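Local coordinates for Galactose/lactose metabolism regulatory protein GAL80 (Saccharomyces cerevisiae, PDB 3BTV) that represses the yeast galactose and lactose metabolic genes by binding the activator GAL4 and blocking its transcriptional activation when no inducing sugar is present, at residues 290-298 and 303-311; 317-325 and 350-358. The protein carries 1 engineered substitution. All coordinates share one frame; numbering follows the deposited sequence.

Contact 1 (290-298 and 303-311). Engineered in segment 303-311: Arg304 (natural residue Gly).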
loop_
_atom_site.group_PDB
_atom_site.type_symbol
_atom_site.label_atom_id
_atom_site.label_comp_id
_atom_site.label_asym_id
_atom_site.label_seq_id
_atom_site.Cartn_x
_atom_site.Cartn_y
_atom_site.Cartn_z
ATOM N N LYS B 290 9.989 -16.719 -4.766
ATOM C CA LYS B 290 9.633 -18.047 -5.262
ATOM C C LYS B 290 8.477 -18.634 -4.447
ATOM O O LYS B 290 7.568 -19.258 -4.998
ATOM C CB LYS B 290 10.874 -18.956 -5.215
ATOM C CG LYS B 290 10.629 -20.458 -5.310
ATOM C CD LYS B 290 10.633 -20.963 -6.746
ATOM C CE LYS B 290 10.806 -22.478 -6.794
ATOM N NZ LYS B 290 10.790 -23.023 -8.185
ATOM N N PHE B 291 8.512 -18.420 -3.135
ATOM C CA PHE B 291 7.422 -18.829 -2.258
ATOM C C PHE B 291 6.739 -17.614 -1.648
ATOM O O PHE B 291 6.806 -17.423 -0.435
ATOM C CB PHE B 291 7.933 -19.701 -1.101
ATOM C CG PHE B 291 8.504 -21.029 -1.522
ATOM C CD1 PHE B 291 7.690 -22.142 -1.654
ATOM C CD2 PHE B 291 9.867 -21.174 -1.749
ATOM C CE1 PHE B 291 8.223 -23.370 -2.028
ATOM C CE2 PHE B 291 10.405 -22.396 -2.125
ATOM C CZ PHE B 291 9.583 -23.494 -2.265
ATOM N N THR B 292 6.095 -16.774 -2.455
ATOM C CA THR B 292 5.249 -15.769 -1.828
ATOM C C THR B 292 3.805 -16.212 -1.773
ATOM O O THR B 292 3.462 -17.340 -2.131
ATOM C CB THR B 292 5.282 -14.414 -2.543
ATOM O OG1 THR B 292 5.655 -14.603 -3.911
ATOM C CG2 THR B 292 6.265 -13.483 -1.871
ATOM N N LYS B 293 2.964 -15.298 -1.306
ATOM C CA LYS B 293 1.527 -15.434 -1.431
ATOM C C LYS B 293 1.075 -14.660 -2.670
ATOM O O LYS B 293 1.555 -13.561 -2.942
ATOM C CB LYS B 293 0.826 -14.915 -0.172
ATOM C CG LYS B 293 0.909 -15.877 1.003
ATOM C CD LYS B 293 0.344 -17.241 0.602
ATOM C CE LYS B 293 0.127 -18.151 1.799
ATOM N NZ LYS B 293 -0.745 -19.307 1.445
ATOM N N ASN B 294 0.166 -15.252 -3.433
ATOM C CA ASN B 294 -0.343 -14.648 -4.655
ATOM C C ASN B 294 -1.233 -13.423 -4.385
ATOM O O ASN B 294 -1.284 -12.490 -5.177
ATOM C CB ASN B 294 -1.119 -15.719 -5.428
ATOM C CG ASN B 294 -1.482 -15.291 -6.816
ATOM O OD1 ASN B 294 -0.609 -15.023 -7.642
ATOM N ND2 ASN B 294 -2.780 -15.243 -7.098
ATOM N N LEU B 295 -1.927 -13.445 -3.254
ATOM C CA LEU B 295 -2.887 -12.419 -2.898
ATOM C C LEU B 295 -2.949 -12.371 -1.379
ATOM O O LEU B 295 -3.034 -13.421 -0.724
ATOM C CB LEU B 295 -4.265 -12.782 -3.468
ATOM C CG LEU B 295 -5.485 -11.906 -3.135
ATOM C CD1 LEU B 295 -5.989 -12.155 -1.733
ATOM C CD2 LEU B 295 -5.144 -10.437 -3.323
ATOM N N VAL B 296 -2.877 -11.172 -0.809
ATOM C CA VAL B 296 -3.165 -11.016 0.616
ATOM C C VAL B 296 -4.008 -9.791 0.840
ATOM O O VAL B 296 -3.746 -8.733 0.275
ATOM C CB VAL B 296 -1.906 -10.950 1.516
ATOM C CG1 VAL B 296 -0.777 -11.766 0.920
ATOM C CG2 VAL B 296 -1.480 -9.518 1.749
ATOM N N ILE B 297 -5.045 -9.975 1.644
ATOM C CA ILE B 297 -5.928 -8.905 2.095
ATOM C C ILE B 297 -5.822 -8.884 3.622
ATOM O O ILE B 297 -6.157 -9.872 4.304
ATOM C CB ILE B 297 -7.373 -9.187 1.678
ATOM C CG1 ILE B 297 -7.449 -9.380 0.154
ATOM C CG2 ILE B 297 -8.325 -8.093 2.149
ATOM C CD1 ILE B 297 -8.829 -9.794 -0.330
ATOM N N ASP B 298 -5.284 -7.791 4.143
ATOM C CA ASP B 298 -5.139 -7.586 5.586
ATOM C C ASP B 298 -6.176 -6.584 6.036
ATOM O O ASP B 298 -6.158 -5.438 5.595
ATOM C CB ASP B 298 -3.755 -7.006 5.875
ATOM C CG ASP B 298 -2.661 -8.055 5.844
ATOM O OD1 ASP B 298 -1.502 -7.690 5.552
ATOM O OD2 ASP B 298 -2.959 -9.241 6.111
ATOM N N LYS B 303 -10.625 -4.603 17.369
ATOM C CA LYS B 303 -10.570 -5.741 18.298
ATOM C C LYS B 303 -9.705 -6.910 17.830
ATOM O O LYS B 303 -9.039 -7.545 18.639
ATOM C CB LYS B 303 -11.970 -6.286 18.581
ATOM C CG LYS B 303 -12.872 -5.343 19.364
ATOM C CD LYS B 303 -14.264 -5.937 19.484
ATOM C CE LYS B 303 -15.314 -4.858 19.724
ATOM N NZ LYS B 303 -15.156 -4.171 21.031
ATOM N N ARG B 304 -9.755 -7.217 16.537
ATOM C CA ARG B 304 -8.998 -8.324 15.973
ATOM C C ARG B 304 -8.554 -7.964 14.578
ATOM O O ARG B 304 -9.121 -7.056 13.955
ATOM C CB ARG B 304 -9.855 -9.589 15.874
ATOM C CG ARG B 304 -10.261 -10.222 17.198
ATOM C CD ARG B 304 -10.931 -11.584 16.936
ATOM N NE ARG B 304 -11.342 -12.242 18.168
ATOM C CZ ARG B 304 -12.403 -11.892 18.891
ATOM N NH1 ARG B 304 -13.176 -10.882 18.507
ATOM N NH2 ARG B 304 -12.695 -12.556 20.004
ATOM N N ASP B 305 -7.536 -8.668 14.092
ATOM C CA ASP B 305 -7.149 -8.561 12.690
ATOM C C ASP B 305 -7.613 -9.797 11.948
ATOM O O ASP B 305 -7.669 -10.900 12.512
ATOM C CB ASP B 305 -5.636 -8.443 12.540
ATOM C CG ASP B 305 -5.111 -7.083 12.985
ATOM O OD1 ASP B 305 -5.934 -6.179 13.274
ATOM O OD2 ASP B 305 -3.876 -6.925 13.041
ATOM N N LEU B 306 -7.923 -9.605 10.673
ATOM C CA LEU B 306 -8.363 -10.681 9.799
ATOM C C LEU B 306 -7.453 -10.637 8.579
ATOM O O LEU B 306 -7.172 -9.570 8.062
ATOM C CB LEU B 306 -9.809 -10.404 9.391
ATOM C CG LEU B 306 -10.606 -11.353 8.525
ATOM C CD1 LEU B 306 -12.085 -11.082 8.769
ATOM C CD2 LEU B 306 -10.254 -11.078 7.093
ATOM N N LYS B 307 -7.003 -11.789 8.130
ATOM C CA LYS B 307 -6.177 -11.885 6.933
ATOM C C LYS B 307 -6.643 -13.024 6.013
ATOM O O LYS B 307 -6.845 -14.174 6.445
ATOM C CB LYS B 307 -4.711 -12.087 7.315
ATOM C CG LYS B 307 -3.795 -12.306 6.109
ATOM C CD LYS B 307 -2.562 -13.137 6.497
ATOM C CE LYS B 307 -1.557 -12.311 7.287
ATOM N NZ LYS B 307 -1.077 -11.133 6.485
ATOM N N LEU B 308 -6.854 -12.698 4.746
ATOM C CA LEU B 308 -7.162 -13.715 3.736
ATOM C C LEU B 308 -5.961 -13.821 2.821
ATOM O O LEU B 308 -5.432 -12.804 2.390
ATOM C CB LEU B 308 -8.380 -13.295 2.909
ATOM C CG LEU B 308 -9.736 -13.276 3.613
ATOM C CD1 LEU B 308 -10.499 -11.995 3.291
ATOM C CD2 LEU B 308 -10.556 -14.501 3.246
ATOM N N GLU B 309 -5.516 -15.037 2.523
ATOM C CA GLU B 309 -4.393 -15.208 1.600
ATOM C C GLU B 309 -4.696 -16.261 0.571
ATOM O O GLU B 309 -5.572 -17.102 0.774
ATOM C CB GLU B 309 -3.129 -15.678 2.303
ATOM C CG GLU B 309 -2.738 -14.998 3.570
ATOM C CD GLU B 309 -1.666 -15.807 4.280
ATOM O OE1 GLU B 309 -1.840 -17.047 4.390
ATOM O OE2 GLU B 309 -0.647 -15.215 4.701
ATOM N N GLY B 310 -3.925 -16.246 -0.513
ATOM C CA GLY B 310 -4.001 -17.316 -1.491
ATOM C C GLY B 310 -2.819 -17.370 -2.436
ATOM O O GLY B 310 -1.987 -16.461 -2.461
ATOM N N ASP B 311 -2.730 -18.486 -3.157
ATOM C CA ASP B 311 -2.002 -18.616 -4.417
ATOM C C ASP B 311 -3.100 -19.244 -5.258
ATOM O O ASP B 311 -2.980 -20.366 -5.752
ATOM C CB ASP B 311 -0.807 -19.558 -4.266
ATOM C CG ASP B 311 0.273 -18.998 -3.345
ATOM O OD1 ASP B 311 0.091 -17.878 -2.831
ATOM O OD2 ASP B 311 1.306 -19.673 -3.135
#

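Contact 2 (317-325 and 350-358)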
loop_
_atom_site.group_PDB
_atom_site.type_symbol
_atom_site.label_atom_id
_atom_site.label_comp_id
_atom_site.label_asym_id
_atom_site.label_seq_id
_atom_site.Cartn_x
_atom_site.Cartn_y
_atom_site.Cartn_z
ATOM N N ILE B 317 -8.723 -17.181 -3.137
ATOM C CA ILE B 317 -8.521 -17.163 -1.683
ATOM C C ILE B 317 -8.522 -18.590 -1.181
ATOM O O ILE B 317 -9.402 -19.379 -1.535
ATOM C CB ILE B 317 -9.597 -16.345 -0.942
ATOM C CG1 ILE B 317 -9.492 -14.876 -1.345
ATOM C CG2 ILE B 317 -9.429 -16.493 0.571
ATOM C CD1 ILE B 317 -8.155 -14.277 -1.009
ATOM N N SER B 318 -7.528 -18.928 -0.371
ATOM C CA SER B 318 -7.370 -20.301 0.064
ATOM C C SER B 318 -7.103 -20.397 1.568
ATOM O O SER B 318 -6.937 -21.485 2.103
ATOM C CB SER B 318 -6.245 -20.975 -0.720
ATOM O OG SER B 318 -4.989 -20.428 -0.366
ATOM N N ASN B 319 -7.069 -19.258 2.251
ATOM C CA ASN B 319 -6.804 -19.254 3.684
ATOM C C ASN B 319 -7.375 -18.020 4.388
ATOM O O ASN B 319 -7.231 -16.903 3.895
ATOM C CB ASN B 319 -5.300 -19.340 3.919
ATOM C CG ASN B 319 -4.959 -19.822 5.304
ATOM O OD1 ASN B 319 -5.592 -20.736 5.830
ATOM N ND2 ASN B 319 -3.942 -19.221 5.902
ATOM N N LEU B 320 -8.030 -18.230 5.530
ATOM C CA LEU B 320 -8.517 -17.134 6.384
ATOM C C LEU B 320 -7.975 -17.263 7.814
ATOM O O LEU B 320 -8.104 -18.315 8.466
ATOM C CB LEU B 320 -10.049 -17.089 6.412
ATOM C CG LEU B 320 -10.728 -16.157 7.437
ATOM C CD1 LEU B 320 -10.448 -14.693 7.144
ATOM C CD2 LEU B 320 -12.218 -16.398 7.442
ATOM N N VAL B 321 -7.370 -16.189 8.293
ATOM C CA VAL B 321 -6.774 -16.164 9.621
ATOM C C VAL B 321 -7.303 -14.995 10.451
ATOM O O VAL B 321 -7.386 -13.867 9.967
ATOM C CB VAL B 321 -5.242 -16.034 9.534
ATOM C CG1 VAL B 321 -4.628 -16.237 10.905
ATOM C CG2 VAL B 321 -4.661 -17.064 8.549
ATOM N N LEU B 322 -7.627 -15.270 11.709
ATOM C CA LEU B 322 -8.053 -14.253 12.659
ATOM C C LEU B 322 -7.112 -14.235 13.835
ATOM O O LEU B 322 -6.772 -15.293 14.383
ATOM C CB LEU B 322 -9.449 -14.566 13.187
ATOM C CG LEU B 322 -10.634 -14.165 12.328
ATOM C CD1 LEU B 322 -11.850 -14.873 12.872
ATOM C CD2 LEU B 322 -10.807 -12.650 12.375
ATOM N N TYR B 323 -6.750 -13.027 14.257
ATOM C CA TYR B 323 -5.749 -12.828 15.303
ATOM C C TYR B 323 -6.274 -11.887 16.354
ATOM O O TYR B 323 -6.764 -10.793 16.033
ATOM C CB TYR B 323 -4.498 -12.149 14.764
ATOM C CG TYR B 323 -3.881 -12.696 13.512
ATOM C CD1 TYR B 323 -2.763 -13.515 13.579
ATOM C CD2 TYR B 323 -4.356 -12.329 12.259
ATOM C CE1 TYR B 323 -2.155 -13.990 12.440
ATOM C CE2 TYR B 323 -3.745 -12.785 11.109
ATOM C CZ TYR B 323 -2.646 -13.622 11.208
ATOM O OH TYR B 323 -2.038 -14.115 10.076
ATOM N N TYR B 324 -6.114 -12.291 17.607
ATOM C CA TYR B 324 -6.480 -11.485 18.760
ATOM C C TYR B 324 -5.286 -11.376 19.702
ATOM O O TYR B 324 -4.468 -12.297 19.784
ATOM C CB TYR B 324 -7.645 -12.134 19.514
ATOM C CG TYR B 324 -7.796 -11.585 20.916
ATOM C CD1 TYR B 324 -8.488 -10.404 21.153
ATOM C CD2 TYR B 324 -7.221 -12.231 22.001
ATOM C CE1 TYR B 324 -8.616 -9.893 22.435
ATOM C CE2 TYR B 324 -7.342 -11.728 23.284
ATOM C CZ TYR B 324 -8.040 -10.562 23.497
ATOM O OH TYR B 324 -8.157 -10.067 24.777
ATOM N N SER B 325 -5.192 -10.268 20.433
ATOM C CA SER B 325 -4.130 -10.117 21.427
ATOM C C SER B 325 -4.578 -9.457 22.731
ATOM O O SER B 325 -5.518 -8.663 22.748
ATOM C CB SER B 325 -2.949 -9.353 20.831
ATOM O OG SER B 325 -3.331 -8.048 20.439
ATOM N N LYS B 350 -1.873 -12.851 26.261
ATOM C CA LYS B 350 -2.544 -13.945 25.578
ATOM C C LYS B 350 -2.809 -13.629 24.119
ATOM O O LYS B 350 -3.558 -12.704 23.789
ATOM C CB LYS B 350 -3.855 -14.278 26.279
ATOM C CG LYS B 350 -4.498 -15.555 25.794
ATOM C CD LYS B 350 -5.345 -16.166 26.889
ATOM C CE LYS B 350 -6.128 -17.355 26.378
ATOM N NZ LYS B 350 -6.828 -18.070 27.479
ATOM N N GLU B 351 -2.176 -14.396 23.242
ATOM C CA GLU B 351 -2.447 -14.289 21.810
ATOM C C GLU B 351 -3.253 -15.494 21.352
ATOM O O GLU B 351 -3.045 -16.633 21.813
ATOM C CB GLU B 351 -1.151 -14.215 20.999
ATOM C CG GLU B 351 -0.140 -13.194 21.499
ATOM C CD GLU B 351 -0.313 -11.831 20.861
ATOM O OE1 GLU B 351 0.476 -10.918 21.183
ATOM O OE2 GLU B 351 -1.234 -11.676 20.031
ATOM N N ILE B 352 -4.174 -15.237 20.435
ATOM C CA ILE B 352 -4.992 -16.291 19.854
ATOM C C ILE B 352 -5.057 -16.153 18.352
ATOM O O ILE B 352 -5.461 -15.115 17.818
ATOM C CB ILE B 352 -6.423 -16.259 20.384
ATOM C CG1 ILE B 352 -6.424 -16.483 21.895
ATOM C CG2 ILE B 352 -7.274 -17.283 19.647
ATOM C CD1 ILE B 352 -7.646 -17.223 22.399
ATOM N N MET B 353 -4.650 -17.210 17.674
ATOM C CA MET B 353 -4.730 -17.253 16.228
ATOM C C MET B 353 -5.716 -18.336 15.867
ATOM O O MET B 353 -5.619 -19.459 16.357
ATOM C CB MET B 353 -3.369 -17.583 15.608
ATOM C CG MET B 353 -3.413 -17.694 14.074
ATOM S SD MET B 353 -1.844 -18.187 13.310
ATOM C CE MET B 353 -0.748 -16.944 13.986
ATOM N N GLU B 354 -6.674 -18.004 15.023
ATOM C CA GLU B 354 -7.553 -19.029 14.453
ATOM C C GLU B 354 -7.331 -19.087 12.963
ATOM O O GLU B 354 -7.268 -18.051 12.303
ATOM C CB GLU B 354 -9.026 -18.710 14.738
ATOM C CG GLU B 354 -9.234 -18.000 16.068
ATOM C CD GLU B 354 -10.683 -17.660 16.342
ATOM O OE1 GLU B 354 -11.001 -16.456 16.407
ATOM O OE2 GLU B 354 -11.499 -18.590 16.495
ATOM N N VAL B 355 -7.218 -20.297 12.437
ATOM C CA VAL B 355 -7.039 -20.496 11.008
ATOM C C VAL B 355 -8.209 -21.275 10.458
ATOM O O VAL B 355 -8.585 -22.313 11.004
ATOM C CB VAL B 355 -5.775 -21.314 10.716
ATOM C CG1 VAL B 355 -5.551 -21.421 9.207
ATOM C CG2 VAL B 355 -4.587 -20.673 11.384
ATOM N N TYR B 356 -8.780 -20.777 9.370
ATOM C CA TYR B 356 -9.859 -21.466 8.689
ATOM C C TYR B 356 -9.352 -21.865 7.316
ATOM O O TYR B 356 -8.996 -21.013 6.500
ATOM C CB TYR B 356 -11.097 -20.562 8.617
ATOM C CG TYR B 356 -12.268 -21.141 7.836
ATOM C CD1 TYR B 356 -13.034 -22.175 8.349
ATOM C CD2 TYR B 356 -12.626 -20.624 6.594
ATOM C CE1 TYR B 356 -14.115 -22.687 7.643
ATOM C CE2 TYR B 356 -13.707 -21.134 5.877
ATOM C CZ TYR B 356 -14.446 -22.163 6.410
ATOM O OH TYR B 356 -15.516 -22.671 5.712
ATOM N N HIS B 357 -9.264 -23.167 7.073
ATOM C CA HIS B 357 -8.677 -23.643 5.827
ATOM C C HIS B 357 -9.275 -24.968 5.406
ATOM O O HIS B 357 -9.111 -25.966 6.102
ATOM C CB HIS B 357 -7.151 -23.782 5.949
ATOM C CG HIS B 357 -6.501 -24.367 4.732
ATOM N ND1 HIS B 357 -6.494 -23.727 3.510
ATOM C CD2 HIS B 357 -5.840 -25.534 4.544
ATOM C CE1 HIS B 357 -5.857 -24.472 2.625
ATOM N NE2 HIS B 357 -5.445 -25.573 3.228
ATOM N N LEU B 358 -9.969 -24.962 4.268
ATOM C CA LEU B 358 -10.551 -26.173 3.706
ATOM C C LEU B 358 -9.558 -26.796 2.737
ATOM O O LEU B 358 -9.410 -26.355 1.596
ATOM C CB LEU B 358 -11.854 -25.857 2.980
ATOM C CG LEU B 358 -12.873 -24.972 3.694
ATOM C CD1 LEU B 358 -13.940 -24.509 2.714
ATOM C CD2 LEU B 358 -13.506 -25.711 4.867
#

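Contact 1 (290-298 and 303-311)
Strands 295-301 and 305-310 form the antiparallel arms of a beta hairpin, in which Ile297 and Leu308 make a hydrogen-bonded pair: Leu308 N to Ile297 O is 2.9 Å, and the return bond from Ile297 N is nearly straight at 172°. Asp298 and Lys307 run alongside each other in the same direction. Lys307 starts with CG anti to its own N (chi1 175°), and bends at chi3 and chi4 turn the amine toward Asp298, NZ reaching OD2 at 2.7 Å on the syn lone pair. A methionine in place of Lys307 would probably leave the Asp298 carboxylate without its cationic mate. At the other end a classic beta bulge sets Asn294 and Leu295 against Gly310. Leu295 N bonds Gly310 O at 3.1 Å, while that from Asn294 N to the same oxygen is weak; Asn294 N is also taken by Asp311 OD1 at 2.7 Å, from above the carboxylate plane. Lys293 crosses Glu309 at about a right angle; the salt bridge from its NZ to Glu309 OE1 is long, and OE1 also takes a weak hydrogen bond from Asn319 ND2. On the face opposite Lys307, Leu295, Ile297 and Leu308 are buried, Ile297 packing on Leu221 of helix 209-225.

Contact 2 (317-325 and 350-358)
One face of the Tyr323 ring takes Val321 CG1 from its own strand, 3.3 Å above the plane and offset toward the rim, while Met353 meets the same ring obliquely from the partner strand. Met353 runs alongside Tyr323, and its bend at chi3 (-54°) brings CE to 3.6 Å from Tyr323 CE1; SD stands 5.3 Å from the ring centroid, a Met-aromatic contact. Met353 CG also touches Val321 CG1 at 3.7 Å. The His357 ring is met at its edge: ND1 donates to Ser318 O at 2.7 Å, with the oxygen close to the ring plane and ND1 almost in line with the carbonyl. That bond probably limits the rotation of the imidazole. The Asn319 amide plane is turned 82° from that of this ring, its OD1 3.4 Å from His357 CB. The antiparallel strands are joined by paired backbone bonds at Leu320-Tyr356, Leu322-Glu354 and Tyr324-Ile352. Glu354 OE1 lies 4.0 Å from Leu322 CD1, but its hydrogen bond goes to the hydroxyl of Tyr172. Helix 159-169 packs on the face of Leu322 and Tyr356 through Leu167 and Arg163, and strand 305-310 flanks strand 319-324 on the side away from 352-356, an edge strand of the sheet within this chain.

Contacts 1 and 2 are consecutive pairings in one mixed sheet of the C-terminal part of the protein, their centres about 11 Å apart. Strands 305-310 and 319-324 are neighbours, so backbone bonds such as Lys307 O to Val321 N probably stitch the two contacts together, and Leu295 packs on Ile317. Contact 1 lies farther in and is partly buried; contact 2, at the sheet margin, is a surface contact. On its more exposed face contact 1 carries lysine-carboxylate pairs, one of them long, whereas the corresponding face of contact 2 carries methionine, valine and tyrosine. Contact 1 also has an irregular, bulged end, while contact 2 is evenly paired along its strands. Both reach the second subunit.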